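Local coordinates for beta-hexosaminidase (Neisseria gonorrhoeae, PDB 6JTJ), which probably removes terminal beta-1,4-linked N-acetylglucosamine from peptidoglycan fragments during cell-wall recycling, as a NagZ-type family 3 glycoside hydrolase, at residues Thr119-Met124 against Ala376-Leu381; Leu169-Cys174 against Phe182-Glu187; Arg191-Leu196 against Arg245-Glu250; Met48-Ala53 against Val324-Asp329. All blocks are in the same frame, centred on the assembly; numbering follows the deposited sequence.

In the fold
From the N terminus, the chain first lays down strand 47-49 and the residues after it, which open interaction 4. Interaction 1 opens next, at 119-124. Interactions 2 and 3 then follow in series: interaction 2 pins 169-174 to the start of helix 186-202, and interaction 3 packs the same helix against helix 242-249. Interaction 4 closes at 324-329, where the first and last strands of the mainly parallel, barrel-like sheet lie side by side; interaction 1 closes at 376-381 on the C-terminal helix. Interactions 1 and 4 therefore cross, and interactions 2 and 3 nest within the loops closed by both. Met124 of interaction 1 touches Phe182 of interaction 2, which also packs on Leu192 and Ala193 of interaction 3.

Interaction 1 (Thr119-Met124 against Ala376-Leu381); sequences TRLPAM and AFVAGL
Val378 and Leu381 on one side of the C-terminal helix 369-382 press against Pro122, in the loop that leads into helix 124-134. The proline ring lies across Val378 at nearly a right angle, its CD 3.8 Å from Val378 CG1. Farther round the ring, Pro122 CG approaches Leu381 CB at 4.0 Å, the two side chains meeting at a slant. Leu121 starts out away from the helix, yet CD2 lies 4.0 Å from Val378 CG1; these two side chains run alongside each other and point the same way. One methyl of Val378 therefore serves both Leu121 and Pro122, and it is the branch set opposite the backbone N (chi1 170°) that does so. Thr119 divides its two branches: CG2 rests 3.6 Å from Ala379 N on the helix backbone, while OG1 bonds to Glu153. Helix 136-155, which carries Glu153, also backs Val378 through Val149 and Leu121 through Leu150. Arg120 leads away from the helix, its NH1 held by Gly109 O and Gln112 OE1. With no hydrogen bond between the two segments, the C-terminal helix is held here by apolar contact, and the polar ends of Thr119 and Arg120 find their partners outside the two segments.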
loop_
_atom_site.group_PDB
_atom_site.type_symbol
_atom_site.label_atom_id
_atom_site.label_comp_id
_atom_site.label_asym_id
_atom_site.label_seq_id
_atom_site.Cartn_x
_atom_site.Cartn_y
_atom_site.Cartn_z
ATOM N N THR C 119 -1.792 -15.527 18.551
ATOM C CA THR C 119 -0.761 -16.153 17.752
ATOM C C THR C 119 -0.431 -15.214 16.594
ATOM O O THR C 119 -1.339 -14.681 15.962
ATOM C CB THR C 119 -1.244 -17.460 17.144
ATOM O OG1 THR C 119 -1.678 -18.300 18.195
ATOM C CG2 THR C 119 -0.151 -18.165 16.366
ATOM N N ARG C 120 0.867 -15.005 16.338
ATOM C CA ARG C 120 1.297 -14.209 15.195
ATOM C C ARG C 120 1.077 -15.011 13.927
ATOM O O ARG C 120 1.528 -16.135 13.813
ATOM C CB ARG C 120 2.766 -13.809 15.335
ATOM C CG ARG C 120 3.200 -12.717 14.367
ATOM C CD ARG C 120 2.660 -11.359 14.786
ATOM N NE ARG C 120 3.162 -10.296 13.917
ATOM C CZ ARG C 120 2.654 -9.946 12.737
ATOM N NH1 ARG C 120 1.584 -10.563 12.242
ATOM N NH2 ARG C 120 3.226 -8.963 12.043
ATOM N N LEU C 121 0.365 -14.434 12.973
ATOM C CA LEU C 121 -0.015 -15.141 11.755
ATOM C C LEU C 121 0.988 -14.885 10.635
ATOM O O LEU C 121 1.488 -13.768 10.501
ATOM C CB LEU C 121 -1.401 -14.691 11.300
ATOM C CG LEU C 121 -2.535 -14.919 12.296
ATOM C CD1 LEU C 121 -3.733 -14.066 11.921
ATOM C CD2 LEU C 121 -2.921 -16.382 12.368
ATOM N N PRO C 122 1.261 -15.904 9.823
ATOM C CA PRO C 122 2.172 -15.716 8.730
ATOM C C PRO C 122 1.491 -14.991 7.602
ATOM O O PRO C 122 0.259 -15.038 7.507
ATOM C CB PRO C 122 2.467 -17.147 8.281
ATOM C CG PRO C 122 1.201 -17.885 8.596
ATOM C CD PRO C 122 0.788 -17.301 9.910
ATOM N N ALA C 123 2.277 -14.340 6.750
ATOM C CA ALA C 123 1.750 -13.783 5.519
ATOM C C ALA C 123 1.246 -14.933 4.623
ATOM O O ALA C 123 1.801 -16.025 4.640
ATOM C CB ALA C 123 2.825 -12.995 4.805
ATOM N N MET C 124 0.202 -14.686 3.848
ATOM C CA MET C 124 -0.355 -15.735 2.995
ATOM C C MET C 124 0.612 -16.289 1.956
ATOM O O MET C 124 0.491 -17.445 1.557
ATOM C CB MET C 124 -1.636 -15.267 2.311
ATOM C CG MET C 124 -2.789 -14.989 3.255
ATOM S SD MET C 124 -3.286 -16.439 4.215
ATOM C CE MET C 124 -2.349 -16.229 5.719
ATOM N N ALA C 376 0.843 -23.453 18.002
ATOM C CA ALA C 376 2.303 -23.515 17.931
ATOM C C ALA C 376 2.802 -23.737 16.499
ATOM O O ALA C 376 3.829 -23.174 16.089
ATOM C CB ALA C 376 2.841 -24.594 18.866
ATOM N N PHE C 377 2.097 -24.563 15.736
ATOM C CA PHE C 377 2.458 -24.759 14.327
ATOM C C PHE C 377 2.370 -23.439 13.532
ATOM O O PHE C 377 3.253 -23.106 12.732
ATOM C CB PHE C 377 1.542 -25.798 13.688
ATOM C CG PHE C 377 1.702 -25.908 12.179
ATOM C CD1 PHE C 377 2.771 -26.581 11.624
ATOM C CD2 PHE C 377 0.783 -25.317 11.322
ATOM C CE1 PHE C 377 2.911 -26.685 10.243
ATOM C CE2 PHE C 377 0.919 -25.406 9.934
ATOM C CZ PHE C 377 1.988 -26.094 9.392
ATOM N N VAL C 378 1.285 -22.697 13.738
ATOM C CA VAL C 378 1.052 -21.451 12.999
ATOM C C VAL C 378 2.090 -20.412 13.445
ATOM O O VAL C 378 2.690 -19.747 12.621
ATOM C CB VAL C 378 -0.403 -20.963 13.193
ATOM C CG1 VAL C 378 -0.589 -19.562 12.651
ATOM C CG2 VAL C 378 -1.370 -21.923 12.505
ATOM N N ALA C 379 2.320 -20.307 14.749
ATOM C CA ALA C 379 3.384 -19.452 15.276
ATOM C C ALA C 379 4.712 -19.728 14.586
ATOM O O ALA C 379 5.490 -18.812 14.338
ATOM C CB ALA C 379 3.525 -19.631 16.786
ATOM N N GLY C 380 4.982 -20.998 14.312
ATOM C CA GLY C 380 6.237 -21.410 13.702
ATOM C C GLY C 380 6.358 -20.958 12.269
ATOM O O GLY C 380 7.459 -20.651 11.804
ATOM N N LEU C 381 5.241 -20.937 11.550
ATOM C CA LEU C 381 5.247 -20.422 10.190
ATOM C C LEU C 381 5.554 -18.932 10.195
ATOM O O LEU C 381 6.215 -18.442 9.303
ATOM C CB LEU C 381 3.908 -20.660 9.509
ATOM C CG LEU C 381 3.491 -22.110 9.256
ATOM C CD1 LEU C 381 2.141 -22.126 8.567
ATOM C CD2 LEU C 381 4.522 -22.854 8.421
#

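Interaction 2 (Leu169-Cys174 against Phe182-Glu187); sequences LDWGNC and FHRNPE
The guanidinium group of Arg184 turns one face to Trp171 CE3 but does not stack on the indole: the two planes stand 76° apart, with Arg184 NH2 3.7 Å from Trp171 CE3. An Asx turn and an inverse gamma turn, both built on Asp170, shape this loop. On the other segment, Asn185 is the N-cap of helix 186-202, its OD1 accepting from Glu187 N. Arg184 runs fully extended to NE, CG opposite the backbone N (chi1 -179°), and this carries its tip past Asp170 O to the indole. A single hydrogen bond joins the segments, Asp170 N to His183 O at 3.0 Å; it is almost straight at the hydrogen (176°), although the donor stands well above the carbonyl plane. His183 is itself fixed at both ring nitrogens: ND1 accepts from Asn185 N in the ring plane, and NE2 bonds to Asp132. Asp170 OD1 takes Gly172 N from above the carboxylate plane, while OD2 forms a salt bridge with Arg110 of the second subunit, so the turn also meets the dimer partner. Trp171 NE1 is bonded to Asp240. Beside the helix start, Leu169 crosses Pro186 at about a right angle, with Leu169 CD2 3.8 Å from Pro186 CA.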
loop_
_atom_site.group_PDB
_atom_site.type_symbol
_atom_site.label_atom_id
_atom_site.label_comp_id
_atom_site.label_asym_id
_atom_site.label_seq_id
_atom_site.Cartn_x
_atom_site.Cartn_y
_atom_site.Cartn_z
ATOM N N LEU C 169 -3.902 -12.220 -7.357
ATOM C CA LEU C 169 -2.794 -13.040 -7.839
ATOM C C LEU C 169 -1.490 -12.230 -7.768
ATOM O O LEU C 169 -1.475 -11.041 -8.040
ATOM C CB LEU C 169 -3.010 -13.454 -9.291
ATOM C CG LEU C 169 -4.347 -14.101 -9.672
ATOM C CD1 LEU C 169 -4.323 -14.526 -11.143
ATOM C CD2 LEU C 169 -4.640 -15.295 -8.784
ATOM N N ASP C 170 -0.411 -12.895 -7.413
ATOM C CA ASP C 170 0.868 -12.250 -7.372
ATOM C C ASP C 170 1.499 -12.163 -8.759
ATOM O O ASP C 170 2.292 -13.003 -9.114
ATOM C CB ASP C 170 1.821 -12.973 -6.428
ATOM C CG ASP C 170 3.155 -12.220 -6.296
ATOM O OD1 ASP C 170 3.194 -10.999 -6.557
ATOM O OD2 ASP C 170 4.148 -12.824 -5.894
ATOM N N TRP C 171 1.125 -11.144 -9.514
ATOM C CA TRP C 171 1.708 -10.886 -10.806
ATOM C C TRP C 171 3.085 -10.221 -10.694
ATOM O O TRP C 171 3.740 -10.051 -11.691
ATOM C CB TRP C 171 0.802 -9.977 -11.639
ATOM C CG TRP C 171 -0.450 -10.620 -12.130
ATOM C CD1 TRP C 171 -1.709 -10.456 -11.632
ATOM C CD2 TRP C 171 -0.577 -11.502 -13.264
ATOM N NE1 TRP C 171 -2.614 -11.187 -12.368
ATOM C CE2 TRP C 171 -1.949 -11.842 -13.374
ATOM C CE3 TRP C 171 0.329 -12.031 -14.189
ATOM C CZ2 TRP C 171 -2.433 -12.699 -14.380
ATOM C CZ3 TRP C 171 -0.155 -12.876 -15.204
ATOM C CH2 TRP C 171 -1.523 -13.220 -15.272
ATOM N N GLY C 172 3.546 -9.908 -9.478
ATOM C CA GLY C 172 4.837 -9.240 -9.296
ATOM C C GLY C 172 4.778 -7.750 -9.639
ATOM O O GLY C 172 5.814 -7.116 -9.843
ATOM N N ASN C 173 3.576 -7.178 -9.623
ATOM C CA ASN C 173 3.376 -5.760 -9.918
ATOM C C ASN C 173 2.952 -4.860 -8.750
ATOM O O ASN C 173 3.229 -3.665 -8.780
ATOM C CB ASN C 173 2.301 -5.619 -10.991
ATOM C CG ASN C 173 2.740 -6.150 -12.348
ATOM O OD1 ASN C 173 3.945 -6.280 -12.635
ATOM N ND2 ASN C 173 1.761 -6.522 -13.170
ATOM N N CYS C 174 2.244 -5.411 -7.761
ATOM C CA CYS C 174 1.501 -4.609 -6.781
ATOM C C CYS C 174 2.072 -4.737 -5.373
ATOM O O CYS C 174 1.838 -5.741 -4.680
ATOM C CB CYS C 174 0.036 -5.036 -6.748
ATOM S SG CYS C 174 -0.977 -3.802 -5.908
ATOM N N PHE C 182 -1.433 -15.282 -1.919
ATOM C CA PHE C 182 -0.965 -16.651 -1.744
ATOM C C PHE C 182 0.123 -17.012 -2.752
ATOM O O PHE C 182 1.104 -17.633 -2.386
ATOM C CB PHE C 182 -2.091 -17.663 -1.958
ATOM C CG PHE C 182 -3.076 -17.761 -0.832
ATOM C CD1 PHE C 182 -2.751 -18.385 0.360
ATOM C CD2 PHE C 182 -4.357 -17.245 -0.973
ATOM C CE1 PHE C 182 -3.672 -18.493 1.385
ATOM C CE2 PHE C 182 -5.275 -17.362 0.042
ATOM C CZ PHE C 182 -4.936 -17.976 1.229
ATOM N N HIS C 183 -0.068 -16.623 -4.006
ATOM C CA HIS C 183 0.675 -17.215 -5.110
ATOM C C HIS C 183 0.366 -16.496 -6.432
ATOM O O HIS C 183 -0.633 -15.781 -6.544
ATOM C CB HIS C 183 0.268 -18.705 -5.212
ATOM C CG HIS C 183 1.293 -19.583 -5.852
ATOM N ND1 HIS C 183 1.369 -19.771 -7.210
ATOM C CD2 HIS C 183 2.255 -20.367 -5.309
ATOM C CE1 HIS C 183 2.350 -20.610 -7.481
ATOM N NE2 HIS C 183 2.908 -20.980 -6.345
ATOM N N ARG C 184 1.224 -16.681 -7.430
ATOM C CA ARG C 184 0.989 -16.164 -8.779
ATOM C C ARG C 184 -0.123 -16.908 -9.525
ATOM O O ARG C 184 -0.844 -16.333 -10.323
ATOM C CB ARG C 184 2.282 -16.289 -9.592
ATOM C CG ARG C 184 2.188 -15.758 -11.009
ATOM C CD ARG C 184 3.443 -16.065 -11.827
ATOM N NE ARG C 184 3.340 -15.467 -13.171
ATOM C CZ ARG C 184 3.665 -14.206 -13.494
ATOM N NH1 ARG C 184 4.142 -13.361 -12.580
ATOM N NH2 ARG C 184 3.516 -13.786 -14.753
ATOM N N ASN C 185 -0.273 -18.183 -9.224
ATOM C CA ASN C 185 -1.020 -19.101 -10.065
ATOM C C ASN C 185 -2.452 -19.193 -9.566
ATOM O O ASN C 185 -2.677 -19.554 -8.424
ATOM C CB ASN C 185 -0.362 -20.498 -10.030
ATOM C CG ASN C 185 -0.990 -21.472 -11.028
ATOM O OD1 ASN C 185 -2.192 -21.727 -11.006
ATOM N ND2 ASN C 185 -0.180 -22.010 -11.906
ATOM N N PRO C 186 -3.419 -18.903 -10.428
ATOM C CA PRO C 186 -4.832 -18.931 -9.994
ATOM C C PRO C 186 -5.298 -20.238 -9.363
ATOM O O PRO C 186 -6.054 -20.212 -8.398
ATOM C CB PRO C 186 -5.606 -18.636 -11.283
ATOM C CG PRO C 186 -4.630 -18.708 -12.406
ATOM C CD PRO C 186 -3.277 -18.428 -11.826
ATOM N N GLU C 187 -4.785 -21.374 -9.824
ATOM C CA GLU C 187 -5.136 -22.667 -9.211
ATOM C C GLU C 187 -4.611 -22.792 -7.793
ATOM O O GLU C 187 -5.304 -23.264 -6.893
ATOM C CB GLU C 187 -4.624 -23.851 -10.048
ATOM C CG GLU C 187 -5.183 -25.209 -9.522
ATOM C CD GLU C 187 -6.711 -25.366 -9.630
ATOM O OE1 GLU C 187 -7.373 -24.690 -10.460
ATOM O OE2 GLU C 187 -7.267 -26.192 -8.869
#

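Interaction 3 (Arg191-Leu196 against Arg245-Glu250); sequences RLALAL and RIMSRE
Leu194 reaches from helix 186-202 into the side chains of helix 242-249 and of Glu250, the first residue beyond it: CD1 meets Ile246, while CD2 lies against Met247 and Glu250. This is near-parallel helix-helix packing on the outside of a TIM-barrel-like fold, the (beta/alpha)8 type expected of the family 3 N-terminal domain; the axes of the two short segments pass 10.0 Å apart at a crossing angle of -26°. With CG beside the backbone N and opposite the carbonyl carbon (chi1 -70°), the leucine fork opens toward the neighbouring helix. Its CD1 is 3.6 Å from Ile246 CG2, the two side chains crossing at about a right angle; CG2 is the Ile246 branch set opposite its own backbone N. The other methyl, CD2, lies 3.5 Å from Glu250 CB and touches CG of the same residue, so the aliphatic part of the glutamate packs here. Met247 is folded rather than extended, bent at both chi2 and chi3, which brings its sulfur into the angle between Leu194 and Ala193. It slides past Leu194 in the opposite direction, with SD 3.7 Å from Leu194 CD2. Around the contact, Ile246 also packs on Ala190 and Met247 on Gln197, both of helix 186-202, and Ala193 touches Leu167. No hydrogen bond links the two segments. Ala193 CB sits 3.8 Å from Met247 SD.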
loop_
_atom_site.group_PDB
_atom_site.type_symbol
_atom_site.label_atom_id
_atom_site.label_comp_id
_atom_site.label_asym_id
_atom_site.label_seq_id
_atom_site.Cartn_x
_atom_site.Cartn_y
_atom_site.Cartn_z
ATOM N N ARG C 191 -7.120 -22.972 -4.482
ATOM C CA ARG C 191 -7.078 -24.122 -3.577
ATOM C C ARG C 191 -6.608 -23.753 -2.170
ATOM O O ARG C 191 -7.170 -24.236 -1.183
ATOM C CB ARG C 191 -6.239 -25.255 -4.186
ATOM C CG ARG C 191 -6.855 -25.782 -5.523
ATOM C CD ARG C 191 -7.521 -27.132 -5.321
ATOM N NE ARG C 191 -8.494 -27.239 -4.242
ATOM C CZ ARG C 191 -9.828 -27.196 -4.340
ATOM N NH1 ARG C 191 -10.443 -26.950 -5.486
ATOM N NH2 ARG C 191 -10.553 -27.398 -3.236
ATOM N N LEU C 192 -5.609 -22.874 -2.049
ATOM C CA LEU C 192 -5.189 -22.449 -0.714
ATOM C C LEU C 192 -6.292 -21.665 -0.030
ATOM O O LEU C 192 -6.528 -21.806 1.171
ATOM C CB LEU C 192 -3.898 -21.626 -0.792
ATOM C CG LEU C 192 -2.702 -22.466 -1.265
ATOM C CD1 LEU C 192 -1.535 -21.583 -1.687
ATOM C CD2 LEU C 192 -2.283 -23.418 -0.150
ATOM N N ALA C 193 -6.983 -20.837 -0.802
ATOM C CA ALA C 193 -8.083 -20.046 -0.250
ATOM C C ALA C 193 -9.195 -20.960 0.276
ATOM O O ALA C 193 -9.705 -20.746 1.366
ATOM C CB ALA C 193 -8.625 -19.096 -1.322
ATOM N N LEU C 194 -9.581 -21.953 -0.513
ATOM C CA LEU C 194 -10.620 -22.900 -0.098
ATOM C C LEU C 194 -10.252 -23.656 1.169
ATOM O O LEU C 194 -11.076 -23.837 2.073
ATOM C CB LEU C 194 -10.916 -23.893 -1.221
ATOM C CG LEU C 194 -11.631 -23.326 -2.441
ATOM C CD1 LEU C 194 -11.551 -24.308 -3.609
ATOM C CD2 LEU C 194 -13.085 -23.011 -2.118
ATOM N N ALA C 195 -8.980 -24.027 1.280
ATOM C CA ALA C 195 -8.486 -24.685 2.494
ATOM C C ALA C 195 -8.489 -23.748 3.678
ATOM O O ALA C 195 -8.825 -24.138 4.821
ATOM C CB ALA C 195 -7.078 -25.224 2.260
ATOM N N LEU C 196 -8.075 -22.502 3.453
ATOM C CA LEU C 196 -8.133 -21.525 4.543
ATOM C C LEU C 196 -9.582 -21.363 4.984
ATOM O O LEU C 196 -9.869 -21.284 6.181
ATOM C CB LEU C 196 -7.574 -20.169 4.090
ATOM C CG LEU C 196 -7.476 -19.131 5.220
ATOM C CD1 LEU C 196 -6.126 -19.188 5.917
ATOM C CD2 LEU C 196 -7.698 -17.734 4.675
ATOM N N ARG C 245 -14.759 -16.855 -8.555
ATOM C CA ARG C 245 -15.826 -17.776 -8.974
ATOM C C ARG C 245 -15.901 -19.008 -8.102
ATOM O O ARG C 245 -16.970 -19.389 -7.624
ATOM C CB ARG C 245 -15.618 -18.242 -10.405
ATOM C CG ARG C 245 -15.991 -17.215 -11.442
ATOM C CD ARG C 245 -16.018 -17.947 -12.777
ATOM N NE ARG C 245 -17.161 -17.543 -13.649
ATOM C CZ ARG C 245 -17.314 -16.348 -14.221
ATOM N NH1 ARG C 245 -16.389 -15.422 -14.069
ATOM N NH2 ARG C 245 -18.392 -16.086 -14.964
ATOM N N ILE C 246 -14.743 -19.613 -7.881
ATOM C CA ILE C 246 -14.666 -20.861 -7.149
ATOM C C ILE C 246 -15.054 -20.638 -5.681
ATOM O O ILE C 246 -15.803 -21.432 -5.103
ATOM C CB ILE C 246 -13.255 -21.463 -7.288
ATOM C CG1 ILE C 246 -13.014 -21.866 -8.756
ATOM C CG2 ILE C 246 -13.087 -22.660 -6.376
ATOM C CD1 ILE C 246 -11.559 -22.186 -9.124
ATOM N N MET C 247 -14.533 -19.573 -5.069
ATOM C CA MET C 247 -14.885 -19.263 -3.670
ATOM C C MET C 247 -16.368 -18.950 -3.517
ATOM O O MET C 247 -17.000 -19.383 -2.550
ATOM C CB MET C 247 -14.050 -18.116 -3.165
ATOM C CG MET C 247 -12.607 -18.504 -2.911
ATOM S SD MET C 247 -12.443 -19.402 -1.365
ATOM C CE MET C 247 -12.535 -18.084 -0.168
ATOM N N SER C 248 -16.923 -18.222 -4.485
ATOM C CA SER C 248 -18.340 -17.942 -4.511
ATOM C C SER C 248 -19.132 -19.249 -4.505
ATOM O O SER C 248 -20.023 -19.433 -3.695
ATOM C CB SER C 248 -18.704 -17.114 -5.748
ATOM O OG SER C 248 -20.093 -16.832 -5.771
ATOM N N ARG C 249 -18.789 -20.153 -5.413
ATOM C CA ARG C 249 -19.449 -21.455 -5.499
ATOM C C ARG C 249 -19.386 -22.205 -4.193
ATOM O O ARG C 249 -20.344 -22.842 -3.804
ATOM C CB ARG C 249 -18.797 -22.320 -6.563
ATOM C CG ARG C 249 -19.787 -23.202 -7.292
ATOM C CD ARG C 249 -19.220 -24.564 -7.656
ATOM N NE ARG C 249 -17.916 -24.495 -8.313
ATOM C CZ ARG C 249 -16.783 -25.057 -7.876
ATOM N NH1 ARG C 249 -16.735 -25.754 -6.744
ATOM N NH2 ARG C 249 -15.666 -24.910 -8.590
ATOM N N GLU C 250 -18.262 -22.096 -3.491
ATOM C CA GLU C 250 -18.060 -22.820 -2.243
ATOM C C GLU C 250 -18.460 -22.078 -0.984
ATOM O O GLU C 250 -18.012 -22.433 0.111
ATOM C CB GLU C 250 -16.599 -23.264 -2.146
ATOM C CG GLU C 250 -16.193 -24.215 -3.267
ATOM C CD GLU C 250 -16.985 -25.504 -3.251
ATOM O OE1 GLU C 250 -17.153 -26.068 -2.149
ATOM O OE2 GLU C 250 -17.474 -25.917 -4.329
#

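Interaction 4 (Met48-Ala53 against Val324-Asp329); sequences MADIAA and VCNRPD
Asp50 grips the turn at Asn326 with its carboxylate: OD2 accepts the backbone N-H of Asn326 at 2.6 Å, a nearly straight bond (167°) reaching the syn side 18° out of the carboxylate plane. CG of Asp50 sits between its backbone N and carbonyl carbon (chi1 67°), a crowded position that aims the acid across at 324-329, where OD2 also lies 3.3 Å from Cys325 CA. The other oxygen works through water 1, which is 2.7 Å from Asp50 OD1 and also meets Val324 O and the backbone N of Arg327, so one solvent molecule bridges the acid to both ends of the turn. Two residues back on each segment, Val324 N donates to Met48 O at 3.1 Å. In the second shell, Arg77 forms a salt bridge with Asp50 OD2 and hydrogen-bonds Asn326 OD1, tying the acid and the turn to a common partner that probably helps keep the acid charged. Cys325 N is bonded to the side chain of Asp295, next to the predicted nucleophile Asp294. Arg327, the N-cap residue of helix 328-335, holds Asp329 side-on through NE and NH2. The side chain of Cys325 is about 6 Å from a bound N-acetylglucosamine, which places the contact at the C-terminal ends of the parallel strands, beside the sugar. Strand 47-49 lies between strands 69-74 and 321-323, parallel to both; Ile51 beyond it packs on helices 58-64 and 82-94, while the partner segment runs on into helix 328-335.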
loop_
_atom_site.group_PDB
_atom_site.type_symbol
_atom_site.label_atom_id
_atom_site.label_comp_id
_atom_site.label_asym_id
_atom_site.label_seq_id
_atom_site.Cartn_x
_atom_site.Cartn_y
_atom_site.Cartn_z
ATOM N N MET C 48 -21.566 0.062 7.855
ATOM C CA MET C 48 -20.617 -0.477 8.811
ATOM C C MET C 48 -19.740 0.673 9.272
ATOM O O MET C 48 -19.069 1.321 8.483
ATOM C CB MET C 48 -19.772 -1.583 8.190
ATOM C CG MET C 48 -18.745 -2.188 9.132
ATOM S SD MET C 48 -17.951 -3.702 8.505
ATOM C CE MET C 48 -18.930 -4.963 9.303
ATOM N N ALA C 49 -19.789 0.959 10.558
ATOM C CA ALA C 49 -19.082 2.112 11.096
ATOM C C ALA C 49 -17.926 1.601 11.929
ATOM O O ALA C 49 -17.565 0.439 11.817
ATOM C CB ALA C 49 -20.037 2.977 11.906
ATOM N N ASP C 50 -17.337 2.463 12.748
ATOM C CA ASP C 50 -16.258 2.041 13.621
ATOM C C ASP C 50 -16.251 2.898 14.878
ATOM O O ASP C 50 -17.161 3.674 15.102
ATOM C CB ASP C 50 -14.922 2.097 12.877
ATOM C CG ASP C 50 -14.499 3.497 12.531
ATOM O OD1 ASP C 50 -15.209 4.470 12.896
ATOM O OD2 ASP C 50 -13.452 3.620 11.855
ATOM N N ILE C 51 -15.239 2.737 15.704
ATOM C CA ILE C 51 -15.218 3.412 16.990
ATOM C C ILE C 51 -13.807 3.869 17.303
ATOM O O ILE C 51 -12.842 3.397 16.707
ATOM C CB ILE C 51 -15.822 2.540 18.109
ATOM C CG1 ILE C 51 -15.146 1.174 18.161
ATOM C CG2 ILE C 51 -17.321 2.367 17.863
ATOM C CD1 ILE C 51 -15.506 0.371 19.394
ATOM N N ALA C 52 -13.703 4.807 18.238
ATOM C CA ALA C 52 -12.473 5.563 18.414
ATOM C C ALA C 52 -11.399 4.814 19.166
ATOM O O ALA C 52 -10.230 4.836 18.768
ATOM C CB ALA C 52 -12.780 6.879 19.107
ATOM N N ALA C 53 -11.764 4.162 20.257
ATOM C CA ALA C 53 -10.748 3.640 21.169
ATOM C C ALA C 53 -11.169 2.334 21.831
ATOM O O ALA C 53 -11.783 1.481 21.178
ATOM C CB ALA C 53 -10.374 4.716 22.197
ATOM N N VAL C 324 -17.617 3.155 6.428
ATOM C CA VAL C 324 -17.256 4.540 6.716
ATOM C C VAL C 324 -16.374 4.530 7.939
ATOM O O VAL C 324 -16.868 4.444 9.048
ATOM C CB VAL C 324 -18.501 5.413 6.961
ATOM C CG1 VAL C 324 -18.120 6.886 7.036
ATOM C CG2 VAL C 324 -19.530 5.210 5.854
ATOM N N CYS C 325 -15.065 4.583 7.715
ATOM C CA CYS C 325 -14.087 4.391 8.755
ATOM C C CYS C 325 -13.366 5.673 9.143
ATOM O O CYS C 325 -13.126 6.542 8.323
ATOM C CB CYS C 325 -13.053 3.365 8.291
ATOM S SG CYS C 325 -13.800 1.817 7.719
ATOM N N ASN C 326 -13.000 5.755 10.412
ATOM C CA ASN C 326 -12.219 6.868 10.977
ATOM C C ASN C 326 -12.904 8.229 10.909
ATOM O O ASN C 326 -12.233 9.239 11.032
ATOM C CB ASN C 326 -10.838 6.976 10.295
ATOM C CG ASN C 326 -10.181 5.628 10.080
ATOM O OD1 ASN C 326 -9.995 4.873 11.026
ATOM N ND2 ASN C 326 -9.830 5.315 8.828
ATOM N N ARG C 327 -14.215 8.262 10.674
ATOM C CA ARG C 327 -14.915 9.520 10.443
ATOM C C ARG C 327 -16.324 9.468 11.014
ATOM O O ARG C 327 -17.311 9.457 10.274
ATOM C CB ARG C 327 -14.954 9.848 8.949
ATOM C CG ARG C 327 -13.595 10.165 8.335
ATOM C CD ARG C 327 -12.950 11.416 8.927
ATOM N NE ARG C 327 -13.769 12.598 8.670
ATOM C CZ ARG C 327 -13.752 13.310 7.542
ATOM N NH1 ARG C 327 -12.928 12.997 6.547
ATOM N NH2 ARG C 327 -14.560 14.357 7.415
ATOM N N PRO C 328 -16.428 9.435 12.344
ATOM C CA PRO C 328 -17.756 9.427 12.957
ATOM C C PRO C 328 -18.617 10.664 12.603
ATOM O O PRO C 328 -19.854 10.591 12.618
ATOM C CB PRO C 328 -17.448 9.363 14.454
ATOM C CG PRO C 328 -16.017 9.762 14.602
ATOM C CD PRO C 328 -15.342 9.354 13.337
ATOM N N ASP C 329 -17.963 11.771 12.259
ATOM C CA ASP C 329 -18.660 12.944 11.744
ATOM C C ASP C 329 -19.400 12.650 10.439
ATOM O O ASP C 329 -20.521 13.124 10.239
ATOM C CB ASP C 329 -17.685 14.128 11.546
ATOM C CG ASP C 329 -16.536 13.802 10.598
ATOM O OD1 ASP C 329 -15.794 12.831 10.872
ATOM O OD2 ASP C 329 -16.393 14.493 9.566
HETATM O O HOH W 1 -16.274 6.192 11.084
#